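Local coordinates for fatty-acid-binding protein 1 (Arabidopsis thaliana, PDB 4DOO) that binds fatty acids in the chloroplast, preferring saturated chains, and may take part in alpha-linolenic acid metabolism, at residues N105-S110 against Q128-L133; G112-K117 against L178-G183; L156-A159 against H164-S167. All coordinates share one frame; numbering follows the deposited sequence.

Contact 1 (N105-S110 against Q128-L133). With DAO (lauric acid), chain C; DAO (lauric acid), chain D.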
loop_
_atom_site.group_PDB
_atom_site.type_symbol
_atom_site.label_atom_id
_atom_site.label_comp_id
_atom_site.label_asym_id
_atom_site.label_seq_id
_atom_site.Cartn_x
_atom_site.Cartn_y
_atom_site.Cartn_z
ATOM N N ASN A 105 11.534 -5.277 -13.076
ATOM C CA ASN A 105 10.593 -5.767 -14.075
ATOM C C ASN A 105 9.247 -6.088 -13.427
ATOM O O ASN A 105 8.193 -5.849 -14.018
ATOM C CB ASN A 105 11.155 -7.017 -14.763
ATOM C CG ASN A 105 12.156 -6.681 -15.856
ATOM O OD1 ASN A 105 12.779 -5.619 -15.840
ATOM N ND2 ASN A 105 12.324 -7.595 -16.808
ATOM N N ALA A 106 9.287 -6.612 -12.206
ATOM C CA ALA A 106 8.067 -6.971 -11.489
ATOM C C ALA A 106 7.198 -5.780 -11.105
ATOM O O ALA A 106 5.982 -5.816 -11.316
ATOM C CB ALA A 106 8.406 -7.790 -10.245
ATOM N N PHE A 107 7.788 -4.726 -10.538
ATOM C CA PHE A 107 6.958 -3.584 -10.167
ATOM C C PHE A 107 6.594 -2.725 -11.377
ATOM O O PHE A 107 5.620 -1.982 -11.343
ATOM C CB PHE A 107 7.594 -2.748 -9.030
ATOM C CG PHE A 107 8.809 -1.945 -9.425
ATOM C CD1 PHE A 107 8.707 -0.876 -10.312
ATOM C CD2 PHE A 107 10.045 -2.216 -8.846
ATOM C CE1 PHE A 107 9.815 -0.089 -10.615
ATOM C CE2 PHE A 107 11.164 -1.432 -9.143
ATOM C CZ PHE A 107 11.047 -0.368 -10.027
ATOM N N GLN A 108 7.361 -2.835 -12.456
ATOM C CA GLN A 108 7.029 -2.072 -13.651
ATOM C C GLN A 108 5.769 -2.690 -14.248
ATOM O O GLN A 108 4.915 -1.987 -14.790
ATOM C CB GLN A 108 8.187 -2.101 -14.651
ATOM C CG GLN A 108 9.259 -1.074 -14.318
ATOM C CD GLN A 108 10.587 -1.349 -14.998
ATOM O OE1 GLN A 108 11.511 -0.541 -14.922
ATOM N NE2 GLN A 108 10.693 -2.497 -15.656
ATOM N N GLU A 109 5.646 -4.006 -14.119
ATOM C CA GLU A 109 4.477 -4.713 -14.625
ATOM C C GLU A 109 3.245 -4.458 -13.751
ATOM O O GLU A 109 2.190 -4.069 -14.257
ATOM C CB GLU A 109 4.746 -6.220 -14.687
ATOM C CG GLU A 109 3.701 -6.999 -15.477
ATOM C CD GLU A 109 4.081 -8.457 -15.678
ATOM O OE1 GLU A 109 4.098 -9.215 -14.684
ATOM O OE2 GLU A 109 4.368 -8.848 -16.832
ATOM N N SER A 110 3.378 -4.672 -12.442
ATOM C CA SER A 110 2.252 -4.475 -11.526
ATOM C C SER A 110 1.773 -3.024 -11.509
ATOM O O SER A 110 0.585 -2.749 -11.681
ATOM C CB SER A 110 2.636 -4.916 -10.108
ATOM O OG SER A 110 3.712 -4.148 -9.607
ATOM N N GLN A 128 8.328 5.810 -15.452
ATOM C CA GLN A 128 9.777 5.958 -15.407
ATOM C C GLN A 128 10.209 6.836 -14.236
ATOM O O GLN A 128 11.274 6.625 -13.659
ATOM C CB GLN A 128 10.303 6.546 -16.722
ATOM C CG GLN A 128 11.820 6.664 -16.784
ATOM C CD GLN A 128 12.529 5.364 -16.436
ATOM O OE1 GLN A 128 12.285 4.323 -17.049
ATOM N NE2 GLN A 128 13.411 5.420 -15.444
ATOM N N SER A 129 9.386 7.819 -13.882
ATOM C CA SER A 129 9.718 8.695 -12.762
ATOM C C SER A 129 9.698 7.887 -11.467
ATOM O O SER A 129 10.419 8.198 -10.512
ATOM C CB SER A 129 8.725 9.862 -12.671
ATOM O OG SER A 129 7.413 9.415 -12.382
ATOM N N PHE A 130 8.867 6.849 -11.438
ATOM C CA PHE A 130 8.774 5.985 -10.264
ATOM C C PHE A 130 10.007 5.086 -10.235
ATOM O O PHE A 130 10.691 4.977 -9.218
ATOM C CB PHE A 130 7.509 5.125 -10.328
ATOM C CG PHE A 130 7.349 4.193 -9.158
ATOM C CD1 PHE A 130 7.187 4.693 -7.869
ATOM C CD2 PHE A 130 7.369 2.814 -9.345
ATOM C CE1 PHE A 130 7.047 3.829 -6.777
ATOM C CE2 PHE A 130 7.229 1.943 -8.264
ATOM C CZ PHE A 130 7.067 2.454 -6.977
ATOM N N THR A 131 10.285 4.449 -11.366
ATOM C CA THR A 131 11.439 3.565 -11.495
ATOM C C THR A 131 12.733 4.269 -11.085
ATOM O O THR A 131 13.563 3.699 -10.370
ATOM C CB THR A 131 11.597 3.080 -12.955
ATOM O OG1 THR A 131 10.448 2.312 -13.331
ATOM C CG2 THR A 131 12.853 2.220 -13.104
ATOM N N SER A 132 12.900 5.507 -11.544
ATOM C CA SER A 132 14.097 6.287 -11.247
ATOM C C SER A 132 14.356 6.477 -9.757
ATOM O O SER A 132 15.485 6.752 -9.352
ATOM C CB SER A 132 14.020 7.659 -11.929
ATOM O OG SER A 132 14.010 7.523 -13.340
ATOM N N LEU A 133 13.319 6.341 -8.941
ATOM C CA LEU A 133 13.481 6.498 -7.502
ATOM C C LEU A 133 14.415 5.426 -6.942
ATOM O O LEU A 133 15.054 5.624 -5.906
ATOM C CB LEU A 133 12.124 6.412 -6.797
ATOM C CG LEU A 133 11.074 7.489 -7.098
ATOM C CD1 LEU A 133 9.801 7.180 -6.318
ATOM C CD2 LEU A 133 11.608 8.867 -6.719
HETATM O O1 DAO C . 4.895 -5.670 -7.562
HETATM O O2 DAO C . 4.803 -5.924 -5.374
HETATM C C1 DAO C . 4.775 -5.207 -6.402
HETATM C C2 DAO C . 4.603 -3.714 -6.235
HETATM C C3 DAO C . 5.847 -3.120 -5.596
HETATM C C4 DAO C . 5.787 -1.586 -5.588
HETATM C C5 DAO C . 6.875 -0.998 -4.687
HETATM C C6 DAO C . 8.221 -0.939 -5.403
HETATM C C7 DAO C . 9.377 -0.977 -4.416
HETATM C C8 DAO C . 10.658 -1.384 -5.128
HETATM C C9 DAO C . 11.795 -1.588 -4.143
HETATM C C10 DAO C . 13.088 -1.913 -4.885
HETATM C C11 DAO C . 14.299 -1.439 -4.090
HETATM C C12 DAO C . 15.580 -1.951 -4.713
HETATM O O1 DAO D . 11.753 -17.316 -8.991
HETATM O O2 DAO D . 13.198 -16.167 -7.792
HETATM C C1 DAO D . 12.040 -16.367 -8.224
HETATM C C2 DAO D . 10.935 -15.424 -7.800
HETATM C C3 DAO D . 10.954 -14.171 -8.669
HETATM C C4 DAO D . 10.782 -12.916 -7.822
HETATM C C5 DAO D . 9.422 -12.271 -8.070
HETATM C C6 DAO D . 9.560 -10.768 -8.269
HETATM C C7 DAO D . 8.686 -9.999 -7.284
HETATM C C8 DAO D . 9.321 -8.660 -6.934
HETATM C C9 DAO D . 8.286 -7.664 -6.421
HETATM C C10 DAO D . 8.730 -7.068 -5.086
HETATM C C11 DAO D . 9.015 -5.578 -5.209
HETATM C C12 DAO D . 9.662 -5.045 -3.947
#
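Phe107 and Phe130 meet where helix 100-118 passes helix 124-131 in the chalcone-isomerase-like fold. Their rings form an offset edge-to-face pair. Phe130 turns its edge toward the face of Phe107, with the planes at 83° and the centroids 5.5 Å apart. The nearest atoms are CD1 of Phe107 and CE2 of Phe130, at 3.8 Å. Phe107 holds CG between its backbone N and carbonyl carbon (chi1 71°), a crowded rotamer that sends the ring out to the second helix. Phe130 has CG opposite its own N (chi1 179°), and its ring projects back toward Phe107. Phe134 packs against both rings. Both also line the pocket of the chain C lauric acid. CD2 of Phe107 lies 3.9 Å from C8 of this acid, whose C6 sits at the edge of the Phe130 ring. With an alanine at Phe107, Phe130 would probably lose the ring face its edge meets, though not Phe134, and a gap is likely to open beside the middle of the acyl chain. Away from the pocket, Thr131 OG1 comes to the edge of the Phe107 ring, 3.7 Å from CE1. This hydroxyl is hydrogen-bonded to the carbonyl of Leu127. The extended Gln108 side chain crosses Thr131 at about a right angle and brings OE1 to 3.4 Å from OG1. Ala106, part of both pockets, has CB 3.5 Å from C8 of the chain D lauric acid. The chain C acid is hydrogen-bonded to Tyr43 OH and Arg30 NE. Ser110 OG also donates to it, with a 2.8 Å hydrogen bond to O1.

Contact 2 (G112-K117 against L178-G183). With DAO (lauric acid), chain C.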
loop_
_atom_site.group_PDB
_atom_site.type_symbol
_atom_site.label_atom_id
_atom_site.label_comp_id
_atom_site.label_asym_id
_atom_site.label_seq_id
_atom_site.Cartn_x
_atom_site.Cartn_y
_atom_site.Cartn_z
ATOM N N GLY A 112 2.574 -0.771 -13.696
ATOM C CA GLY A 112 2.217 -0.457 -15.069
ATOM C C GLY A 112 0.800 -0.888 -15.407
ATOM O O GLY A 112 0.042 -0.128 -16.013
ATOM N N ASN A 113 0.445 -2.109 -15.018
ATOM C CA ASN A 113 -0.890 -2.655 -15.258
ATOM C C ASN A 113 -1.948 -1.713 -14.688
ATOM O O ASN A 113 -2.982 -1.464 -15.314
ATOM C CB ASN A 113 -1.010 -4.047 -14.607
ATOM C CG ASN A 113 -2.444 -4.596 -14.607
ATOM O OD1 ASN A 113 -3.300 -4.156 -13.830
ATOM N ND2 ASN A 113 -2.707 -5.569 -15.479
ATOM N N ARG A 114 -1.677 -1.174 -13.505
ATOM C CA ARG A 114 -2.621 -0.273 -12.859
ATOM C C ARG A 114 -2.669 1.114 -13.488
ATOM O O ARG A 114 -3.743 1.710 -13.595
ATOM C CB ARG A 114 -2.312 -0.178 -11.362
ATOM C CG ARG A 114 -2.616 -1.462 -10.589
ATOM C CD ARG A 114 -4.089 -1.848 -10.702
ATOM N NE ARG A 114 -4.463 -2.949 -9.815
ATOM C CZ ARG A 114 -4.118 -4.220 -9.997
ATOM N NH1 ARG A 114 -3.382 -4.575 -11.041
ATOM N NH2 ARG A 114 -4.518 -5.143 -9.134
ATOM N N LEU A 115 -1.517 1.627 -13.913
ATOM C CA LEU A 115 -1.465 2.939 -14.542
ATOM C C LEU A 115 -2.293 2.991 -15.825
ATOM O O LEU A 115 -2.977 3.981 -16.085
ATOM C CB LEU A 115 -0.018 3.333 -14.848
ATOM C CG LEU A 115 0.848 3.703 -13.646
ATOM C CD1 LEU A 115 2.265 4.009 -14.102
ATOM C CD2 LEU A 115 0.240 4.908 -12.936
ATOM N N LYS A 116 -2.236 1.932 -16.628
ATOM C CA LYS A 116 -3.004 1.906 -17.870
ATOM C C LYS A 116 -4.474 1.649 -17.567
ATOM O O LYS A 116 -5.355 1.986 -18.359
ATOM C CB LYS A 116 -2.498 0.814 -18.813
ATOM C CG LYS A 116 -3.198 0.844 -20.163
ATOM C CD LYS A 116 -2.999 -0.432 -20.955
ATOM C CE LYS A 116 -3.795 -0.375 -22.251
ATOM N NZ LYS A 116 -3.815 -1.684 -22.954
ATOM N N LYS A 117 -4.729 1.046 -16.413
ATOM C CA LYS A 117 -6.085 0.733 -15.994
ATOM C C LYS A 117 -6.824 2.000 -15.580
ATOM O O LYS A 117 -8.023 2.131 -15.814
ATOM C CB LYS A 117 -6.054 -0.235 -14.812
ATOM C CG LYS A 117 -7.381 -0.899 -14.501
ATOM C CD LYS A 117 -7.450 -2.296 -15.105
ATOM C CE LYS A 117 -6.415 -3.218 -14.470
ATOM N NZ LYS A 117 -6.521 -4.620 -14.966
ATOM N N LEU A 178 -1.643 2.202 -4.518
ATOM C CA LEU A 178 -2.550 1.806 -3.444
ATOM C C LEU A 178 -3.539 0.740 -3.893
ATOM O O LEU A 178 -3.934 -0.112 -3.103
ATOM C CB LEU A 178 -3.329 3.010 -2.921
ATOM C CG LEU A 178 -2.591 3.990 -2.012
ATOM C CD1 LEU A 178 -3.509 5.157 -1.674
ATOM C CD2 LEU A 178 -2.148 3.271 -0.742
ATOM N N ASP A 179 -3.941 0.785 -5.161
ATOM C CA ASP A 179 -4.907 -0.186 -5.671
ATOM C C ASP A 179 -4.382 -1.615 -5.605
ATOM O O ASP A 179 -5.164 -2.561 -5.513
ATOM C CB ASP A 179 -5.310 0.154 -7.113
ATOM C CG ASP A 179 -6.540 -0.617 -7.568
ATOM O OD1 ASP A 179 -6.397 -1.586 -8.347
ATOM O OD2 ASP A 179 -7.652 -0.259 -7.128
ATOM N N LEU A 180 -3.062 -1.771 -5.650
ATOM C CA LEU A 180 -2.448 -3.096 -5.592
ATOM C C LEU A 180 -2.658 -3.751 -4.238
ATOM O O LEU A 180 -2.691 -4.975 -4.129
ATOM C CB LEU A 180 -0.937 -3.001 -5.843
ATOM C CG LEU A 180 -0.484 -2.571 -7.234
ATOM C CD1 LEU A 180 1.034 -2.401 -7.251
ATOM C CD2 LEU A 180 -0.930 -3.617 -8.254
ATOM N N TYR A 181 -2.779 -2.924 -3.206
ATOM C CA TYR A 181 -2.938 -3.416 -1.845
ATOM C C TYR A 181 -4.365 -3.381 -1.293
ATOM O O TYR A 181 -4.770 -4.285 -0.561
ATOM C CB TYR A 181 -2.011 -2.614 -0.921
ATOM C CG TYR A 181 -0.552 -2.670 -1.339
ATOM C CD1 TYR A 181 0.243 -3.777 -1.032
ATOM C CD2 TYR A 181 0.016 -1.635 -2.079
ATOM C CE1 TYR A 181 1.573 -3.852 -1.459
ATOM C CE2 TYR A 181 1.340 -1.696 -2.512
ATOM C CZ TYR A 181 2.111 -2.805 -2.200
ATOM O OH TYR A 181 3.416 -2.862 -2.641
ATOM N N ILE A 182 -5.125 -2.353 -1.654
ATOM C CA ILE A 182 -6.487 -2.204 -1.138
ATOM C C ILE A 182 -7.578 -2.116 -2.210
ATOM O O ILE A 182 -8.710 -1.722 -1.923
ATOM C CB ILE A 182 -6.554 -0.948 -0.218
ATOM C CG1 ILE A 182 -5.525 -1.088 0.903
ATOM C CG2 ILE A 182 -7.940 -0.792 0.404
ATOM C CD1 ILE A 182 -5.723 -2.324 1.764
ATOM N N GLY A 183 -7.250 -2.512 -3.435
ATOM C CA GLY A 183 -8.219 -2.454 -4.515
ATOM C C GLY A 183 -9.023 -3.724 -4.740
ATOM O O GLY A 183 -8.998 -4.649 -3.925
HETATM O O1 DAO C . 4.895 -5.670 -7.562
HETATM O O2 DAO C . 4.803 -5.924 -5.374
HETATM C C1 DAO C . 4.775 -5.207 -6.402
HETATM C C2 DAO C . 4.603 -3.714 -6.235
HETATM C C3 DAO C . 5.847 -3.120 -5.596
HETATM C C4 DAO C . 5.787 -1.586 -5.588
HETATM C C5 DAO C . 6.875 -0.998 -4.687
HETATM C C6 DAO C . 8.221 -0.939 -5.403
HETATM C C7 DAO C . 9.377 -0.977 -4.416
HETATM C C8 DAO C . 10.658 -1.384 -5.128
HETATM C C9 DAO C . 11.795 -1.588 -4.143
HETATM C C10 DAO C . 13.088 -1.913 -4.885
HETATM C C11 DAO C . 14.299 -1.439 -4.090
HETATM C C12 DAO C . 15.580 -1.951 -4.713
HETATM O O HOH W 1 -7.150 -4.158 -7.569
#
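Arg114 carries this contact from helix 100-118, meeting Asp179 and Leu180 of helix 171-182. Just before it, Asn113 turns OD1 to Arg114 NH1, a weak bond of 2.8 Å that backs the guanidinium from its own helix. The Arg114 chain bends at chi2 (-60°) and runs across Asp179. Its NE gives OD1 of Asp179 a salt-bridge hydrogen bond of 2.8 Å, somewhat bent at 144°. OD1 receives it on the anti lone pair, close to the guanidinium plane, while the carboxylate is turned 65° from that plane. A water closes a second path between the charges: it accepts from Arg114 NH2 and donates to Asp179 OD1 at 2.8 Å. Leu180 covers one guanidinium face, with CD2 over its centre, 3.7 Å above the plane. The same methyl packs on Arg114 CG at 3.6 Å. The other Leu180 methyl, CD1, lies 3.9 Å from C2 of the chain C lauric acid. Next along, Leu115 packs on Leu172 and Ser176 of helix 171-182. Leu180 thus separates the ion pair from the carboxylate end of the fatty-acid pocket, in the helical layer of the chalcone-isomerase-like fold.

Contact 3 (L156-A159 against H164-S167)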
loop_
_atom_site.group_PDB
_atom_site.type_symbol
_atom_site.label_atom_id
_atom_site.label_comp_id
_atom_site.label_asym_id
_atom_site.label_seq_id
_atom_site.Cartn_x
_atom_site.Cartn_y
_atom_site.Cartn_z
ATOM N N LEU A 156 3.446 11.017 -3.857
ATOM C CA LEU A 156 3.980 9.713 -3.475
ATOM C C LEU A 156 5.441 9.822 -3.064
ATOM O O LEU A 156 6.287 10.198 -3.870
ATOM C CB LEU A 156 3.872 8.726 -4.636
ATOM C CG LEU A 156 4.473 7.355 -4.309
ATOM C CD1 LEU A 156 3.441 6.522 -3.570
ATOM C CD2 LEU A 156 4.906 6.660 -5.584
ATOM N N SER A 157 5.736 9.491 -1.812
ATOM C CA SER A 157 7.106 9.544 -1.323
ATOM C C SER A 157 7.596 8.151 -0.962
ATOM O O SER A 157 6.828 7.324 -0.469
ATOM C CB SER A 157 7.203 10.459 -0.104
ATOM O OG SER A 157 6.860 11.789 -0.448
ATOM N N VAL A 158 8.876 7.904 -1.206
ATOM C CA VAL A 158 9.476 6.608 -0.918
ATOM C C VAL A 158 10.719 6.724 -0.046
ATOM O O VAL A 158 11.591 7.561 -0.286
ATOM C CB VAL A 158 9.886 5.878 -2.215
ATOM C CG1 VAL A 158 10.470 4.505 -1.876
ATOM C CG2 VAL A 158 8.685 5.742 -3.139
ATOM N N ALA A 159 10.788 5.867 0.966
ATOM C CA ALA A 159 11.926 5.828 1.866
ATOM C C ALA A 159 12.402 4.383 1.939
ATOM O O ALA A 159 11.593 3.455 2.054
ATOM C CB ALA A 159 11.527 6.326 3.243
ATOM N N HIS A 164 14.816 8.755 2.953
ATOM C CA HIS A 164 13.950 9.245 1.884
ATOM C C HIS A 164 14.739 9.253 0.576
ATOM O O HIS A 164 15.859 9.760 0.525
ATOM C CB HIS A 164 13.457 10.653 2.231
ATOM C CG HIS A 164 12.683 11.317 1.135
ATOM N ND1 HIS A 164 13.289 12.027 0.121
ATOM C CD2 HIS A 164 11.351 11.400 0.907
ATOM C CE1 HIS A 164 12.365 12.522 -0.681
ATOM N NE2 HIS A 164 11.180 12.156 -0.227
ATOM N N VAL A 165 14.160 8.686 -0.478
ATOM C CA VAL A 165 14.840 8.625 -1.766
ATOM C C VAL A 165 14.227 9.501 -2.848
ATOM O O VAL A 165 14.831 9.698 -3.903
ATOM C CB VAL A 165 14.901 7.179 -2.301
ATOM C CG1 VAL A 165 15.681 6.304 -1.333
ATOM C CG2 VAL A 165 13.492 6.635 -2.501
ATOM N N GLY A 166 13.033 10.025 -2.599
ATOM C CA GLY A 166 12.405 10.876 -3.592
ATOM C C GLY A 166 10.895 10.858 -3.538
ATOM O O GLY A 166 10.297 10.078 -2.797
ATOM N N SER A 167 10.277 11.726 -4.331
ATOM C CA SER A 167 8.829 11.819 -4.377
ATOM C C SER A 167 8.360 12.079 -5.799
ATOM O O SER A 167 9.128 12.523 -6.657
ATOM C CB SER A 167 8.333 12.962 -3.486
ATOM O OG SER A 167 8.844 12.867 -2.170
#
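Ser157 and Ser167 each set OG opposite their carbonyl carbon (chi1 -63° and -53°), which brings the two hydroxyls to 2.8 Å across the strands. His164 places CG opposite its backbone N (chi1 174°). Its ring then lies along its own strand, with NE2 in hydrogen-bonding contact with Ser167 OG at 3.1 Å. Ser167 OG is at the ring edge, in plane. Ser157 OG is also hydrogen-bonded to Asp151 OD1. The close polar atoms thus line up from His164 past both serines to a carboxylate. This arrangement is likely to limit the rotation of both hydroxyls. Ser157, Ala159, His164 and Ser167 point to the same side of the sheet. Ser157 with Ser167 and Ala159 with His164 are non-hydrogen-bonded antiparallel pairs. Between them the count is uneven: Val165 and Gly166 both lie opposite Val158. Val165 N donates to Val158 O at 2.8 Å, almost straight and in the carbonyl plane. Val158 N donates to Gly166 O at 3.0 Å. Gly166 has backbone angles at which a CB would be jammed against the carbonyl O of Val165, so glycine suits the position. Val165 packs CG2 against Val158 CB at 3.7 Å. At the other end, Ser167 CA makes a CA-H...O contact of 3.1 Å with Leu156 O. The Val158 side chain points to the opposite side of the sheet from the serines, where it packs on Leu133 and Phe134. Leu156 reaches helix 171-182 at Leu173, Cys174 and Ile177. Val165 and Gly166 opposite the single Val158 make a beta bulge. It sits in the beta hairpin of strands 155-160 and 163-169, at one edge of the antiparallel sheet of the chalcone-isomerase-like fold.

Overall arrangement
All three contacts lie within the chalcone-isomerase-like fold. Contacts 1 and 2 share helix 100-118, have centres 13 Å apart and both touch the chain C lauric acid. They meet where Ser110 O lies 3.8 Å from Leu180 CD2. Their segments alternate along the chain. Contact 3 comes after 128-133 and before 178-183, in the hairpin at the sheet edge. Its centre is 13 Å from that of contact 1, which packs on it through Leu133 and Phe130 against Val158 and Leu156. It does not touch contact 2: the centres are 18 Å apart and the nearest atoms about 7 Å. Strand 163-169 nevertheless leads into helix 171-182. Contacts 1 and 2 thus line the fatty-acid pocket, while contact 3 lies behind contact 1.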